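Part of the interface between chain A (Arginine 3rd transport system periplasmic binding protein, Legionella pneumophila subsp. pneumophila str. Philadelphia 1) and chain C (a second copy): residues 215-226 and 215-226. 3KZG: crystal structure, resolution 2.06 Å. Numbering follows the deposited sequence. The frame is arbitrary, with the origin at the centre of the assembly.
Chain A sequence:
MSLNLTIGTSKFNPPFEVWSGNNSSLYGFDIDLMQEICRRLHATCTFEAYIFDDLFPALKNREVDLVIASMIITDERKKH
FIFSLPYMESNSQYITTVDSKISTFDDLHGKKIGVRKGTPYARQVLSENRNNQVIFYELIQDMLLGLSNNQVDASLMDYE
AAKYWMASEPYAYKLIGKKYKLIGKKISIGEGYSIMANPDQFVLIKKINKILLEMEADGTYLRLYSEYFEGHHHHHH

Chain A (215-226) MEADGTYLRLYS
Chain C 215-226: MEADGTYLRLYS

This is a near-symmetric, mainly apolar contact between two copies of one helix, turn, helix segment, burying 593 Å² in total. In each chain residues 215-217 are helical, A:Asp218 and C:Asp218 are the first to leave helical phi/psi, A:Gly219 and C:Gly219 are the N-caps, and a second helix runs from 220. The register is reciprocal: the CA atoms of A:Ala217 and C:Leu222 lie 6.1 Å apart, those of A:Leu222 and C:Ala217 6.3 Å.

The two leucines meet each other, A:Leu222 CD2 to C:Leu222 CD2 at 3.8 Å. Both are t, p rotamers. Each also packs on the opposing turn, with A:Leu222 CD2 3.7 Å from C:Gly219 CA. A:Gly219 and C:Gly219 have positive phi (85° and 89°), which suits glycine; an ideal CB on A:Gly219 would sit 3.5 Å from C:Leu222 CD2.

Small A:Ala217 and C:Ala217 let the C:Tyr225 and A:Tyr225 rings (chi1 t, chi2 near 90°) come close. A:Ala217 CB lies over one face of the C:Tyr225 ring, 3.5 Å from C:Tyr225 CE2, and C:Ala217 CB is likewise 3.5 Å from A:Tyr225 CE2. A:Tyr221 and C:Tyr221, chi1 t, offer their edges: C:Tyr221 CE1 is 3.7 Å from A:Glu216 O.

The buried glutamates, both m, t, bring A:Glu216 OE2 within 2.4 Å of C:Glu216 OE1; protonation is open. Within chain A, A:Asp218 OD1 accepts from A:Thr220 N at 2.9 Å, bracing the turn.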

# COMPACT_ATOMS: atom_id res chain seq x y z
N MSE A 215 -0.69 -16.12 4.30
CA MSE A 215 -1.39 -15.14 5.13
C MSE A 215 -0.62 -13.81 5.13
O MSE A 215 -1.21 -12.74 5.23
CB MSE A 215 -1.51 -15.63 6.57
CG MSE A 215 -2.62 -16.65 6.81
SE MSE A 215 -2.62 -17.23 8.61
CE MSE A 215 -3.38 -15.63 9.42
N GLU A 216 0.70 -13.90 5.04
CA GLU A 216 1.51 -12.70 5.04
C GLU A 216 1.36 -12.04 3.68
O GLU A 216 1.44 -10.82 3.56
CB GLU A 216 2.97 -13.05 5.33
CG GLU A 216 3.11 -13.80 6.65
CD GLU A 216 4.54 -14.18 6.99
OE1 GLU A 216 5.26 -14.69 6.12
OE2 GLU A 216 4.93 -13.97 8.16
N ALA A 217 1.08 -12.85 2.66
CA ALA A 217 0.94 -12.32 1.31
C ALA A 217 -0.44 -11.72 0.98
O ALA A 217 -0.52 -10.82 0.15
CB ALA A 217 1.29 -13.40 0.29
N ASP A 218 -1.51 -12.20 1.61
CA ASP A 218 -2.84 -11.66 1.32
C ASP A 218 -3.36 -10.63 2.31
O ASP A 218 -4.53 -10.24 2.24
CB ASP A 218 -3.87 -12.79 1.15
CG ASP A 218 -4.10 -13.59 2.43
OD1 ASP A 218 -3.93 -13.03 3.53
OD2 ASP A 218 -4.46 -14.77 2.32
N GLY A 219 -2.51 -10.19 3.23
CA GLY A 219 -2.92 -9.18 4.20
C GLY A 219 -3.64 -9.67 5.45
O GLY A 219 -3.88 -8.89 6.37
N THR A 220 -4.00 -10.94 5.49
CA THR A 220 -4.69 -11.49 6.65
C THR A 220 -3.81 -11.37 7.90
O THR A 220 -4.28 -10.95 8.96
CB THR A 220 -5.06 -12.96 6.44
OG1 THR A 220 -5.81 -13.09 5.22
CG2 THR A 220 -5.91 -13.46 7.60
N TYR A 221 -2.54 -11.73 7.77
CA TYR A 221 -1.62 -11.66 8.90
C TYR A 221 -1.44 -10.25 9.41
O TYR A 221 -1.49 -10.01 10.62
CB TYR A 221 -0.26 -12.24 8.52
CG TYR A 221 0.82 -11.96 9.55
CD1 TYR A 221 1.62 -10.83 9.45
CD2 TYR A 221 0.99 -12.80 10.65
CE1 TYR A 221 2.57 -10.53 10.42
CE2 TYR A 221 1.94 -12.51 11.64
CZ TYR A 221 2.73 -11.37 11.51
OH TYR A 221 3.65 -11.06 12.48
N LEU A 222 -1.25 -9.30 8.50
CA LEU A 222 -1.05 -7.91 8.88
C LEU A 222 -2.26 -7.36 9.63
O LEU A 222 -2.11 -6.71 10.67
CB LEU A 222 -0.78 -7.04 7.65
CG LEU A 222 -0.50 -5.56 7.92
CD1 LEU A 222 0.66 -5.43 8.90
CD2 LEU A 222 -0.17 -4.85 6.62
N ARG A 223 -3.45 -7.64 9.11
CA ARG A 223 -4.68 -7.17 9.74
C ARG A 223 -4.79 -7.67 11.17
O ARG A 223 -5.04 -6.89 12.09
CB ARG A 223 -5.90 -7.62 8.93
CG ARG A 223 -7.22 -7.10 9.49
CD ARG A 223 -8.40 -7.36 8.56
NE ARG A 223 -8.65 -8.79 8.35
CZ ARG A 223 -8.14 -9.49 7.34
NH1 ARG A 223 -7.35 -8.91 6.44
NH2 ARG A 223 -8.41 -10.79 7.24
N LEU A 224 -4.58 -8.97 11.38
CA LEU A 224 -4.67 -9.51 12.72
C LEU A 224 -3.59 -8.92 13.63
O LEU A 224 -3.88 -8.43 14.72
CB LEU A 224 -4.53 -11.03 12.69
CG LEU A 224 -4.60 -11.71 14.05
CD1 LEU A 224 -5.98 -11.47 14.68
CD2 LEU A 224 -4.33 -13.20 13.88
N TYR A 225 -2.35 -8.96 13.15
CA TYR A 225 -1.24 -8.43 13.92
C TYR A 225 -1.46 -6.98 14.36
O TYR A 225 -1.21 -6.63 15.52
CB TYR A 225 0.05 -8.51 13.09
CG TYR A 225 1.27 -8.08 13.85
CD1 TYR A 225 2.02 -9.01 14.58
CD2 TYR A 225 1.68 -6.75 13.87
CE1 TYR A 225 3.14 -8.60 15.31
CE2 TYR A 225 2.79 -6.34 14.59
CZ TYR A 225 3.51 -7.27 15.30
OH TYR A 225 4.61 -6.84 16.02
N SER A 226 -1.94 -6.15 13.44
CA SER A 226 -2.16 -4.74 13.73
C SER A 226 -3.26 -4.52 14.76
O SER A 226 -3.19 -3.58 15.55
CB SER A 226 -2.46 -3.97 12.44
OG SER A 226 -3.67 -4.41 11.85
N MSE C 215 9.53 -6.35 8.94
CA MSE C 215 8.95 -5.84 7.70
C MSE C 215 7.54 -6.38 7.53
O MSE C 215 6.64 -5.70 7.02
CB MSE C 215 9.80 -6.25 6.50
CG MSE C 215 11.16 -5.55 6.37
SE MSE C 215 12.16 -6.31 4.95
CE MSE C 215 10.91 -5.94 3.53
N GLU C 216 7.34 -7.63 7.94
CA GLU C 216 6.03 -8.26 7.84
C GLU C 216 5.07 -7.63 8.85
O GLU C 216 3.88 -7.52 8.59
CB GLU C 216 6.15 -9.77 8.09
CG GLU C 216 6.42 -10.59 6.82
CD GLU C 216 7.14 -11.90 7.08
OE1 GLU C 216 6.86 -12.54 8.12
OE2 GLU C 216 7.98 -12.30 6.25
N ALA C 217 5.60 -7.19 9.99
CA ALA C 217 4.76 -6.60 11.04
C ALA C 217 4.33 -5.16 10.78
O ALA C 217 3.27 -4.74 11.23
CB ALA C 217 5.47 -6.68 12.38
N ASP C 218 5.15 -4.38 10.06
CA ASP C 218 4.78 -2.99 9.82
C ASP C 218 4.19 -2.70 8.44
O ASP C 218 4.01 -1.54 8.08
CB ASP C 218 5.97 -2.06 10.11
CG ASP C 218 7.07 -2.14 9.06
OD1 ASP C 218 6.87 -2.75 7.99
OD2 ASP C 218 8.15 -1.56 9.31
N GLY C 219 3.87 -3.75 7.69
CA GLY C 219 3.27 -3.56 6.38
C GLY C 219 4.23 -3.41 5.21
O GLY C 219 3.81 -3.57 4.06
N THR C 220 5.49 -3.12 5.48
CA THR C 220 6.48 -2.95 4.41
C THR C 220 6.54 -4.17 3.49
O THR C 220 6.62 -4.02 2.27
CB THR C 220 7.90 -2.71 4.98
OG1 THR C 220 7.90 -1.52 5.77
CG2 THR C 220 8.91 -2.57 3.84
N TYR C 221 6.49 -5.37 4.06
CA TYR C 221 6.53 -6.58 3.24
C TYR C 221 5.32 -6.67 2.32
O TYR C 221 5.45 -6.86 1.11
CB TYR C 221 6.59 -7.84 4.12
CG TYR C 221 6.41 -9.12 3.33
CD1 TYR C 221 5.16 -9.72 3.20
CD2 TYR C 221 7.49 -9.70 2.67
CE1 TYR C 221 4.99 -10.88 2.43
CE2 TYR C 221 7.34 -10.86 1.90
CZ TYR C 221 6.09 -11.44 1.78
OH TYR C 221 5.94 -12.58 1.02
N LEU C 222 4.13 -6.55 2.90
CA LEU C 222 2.92 -6.63 2.10
C LEU C 222 2.94 -5.61 0.96
O LEU C 222 2.62 -5.94 -0.18
CB LEU C 222 1.68 -6.40 2.98
CG LEU C 222 0.34 -6.53 2.25
CD1 LEU C 222 0.29 -7.87 1.54
CD2 LEU C 222 -0.81 -6.40 3.25
N ARG C 223 3.33 -4.37 1.27
CA ARG C 223 3.40 -3.33 0.25
C ARG C 223 4.26 -3.78 -0.93
O ARG C 223 3.81 -3.79 -2.07
CB ARG C 223 3.96 -2.03 0.85
CG ARG C 223 4.40 -1.01 -0.21
CD ARG C 223 4.67 0.39 0.37
NE ARG C 223 5.76 0.42 1.34
CZ ARG C 223 5.60 0.28 2.65
NH1 ARG C 223 4.39 0.10 3.17
NH2 ARG C 223 6.66 0.33 3.46
N LEU C 224 5.50 -4.17 -0.65
CA LEU C 224 6.40 -4.60 -1.72
C LEU C 224 5.86 -5.83 -2.46
O LEU C 224 5.87 -5.87 -3.69
CB LEU C 224 7.78 -4.90 -1.14
CG LEU C 224 8.87 -5.40 -2.10
CD1 LEU C 224 9.17 -4.34 -3.15
CD2 LEU C 224 10.12 -5.72 -1.30
N TYR C 225 5.38 -6.82 -1.72
CA TYR C 225 4.84 -8.04 -2.31
C TYR C 225 3.67 -7.77 -3.27
O TYR C 225 3.63 -8.33 -4.37
CB TYR C 225 4.34 -8.99 -1.23
CG TYR C 225 3.77 -10.29 -1.77
CD1 TYR C 225 4.59 -11.40 -1.98
CD2 TYR C 225 2.43 -10.40 -2.11
CE1 TYR C 225 4.08 -12.59 -2.51
CE2 TYR C 225 1.90 -11.57 -2.64
CZ TYR C 225 2.74 -12.66 -2.83
OH TYR C 225 2.22 -13.83 -3.34
N SER C 226 2.73 -6.95 -2.83
CA SER C 226 1.56 -6.63 -3.64
C SER C 226 1.96 -5.85 -4.88
O SER C 226 1.35 -6.01 -5.93
CB SER C 226 0.54 -5.83 -2.81
OG SER C 226 1.08 -4.59 -2.40
O HOH W 1 2.21 -8.86 5.97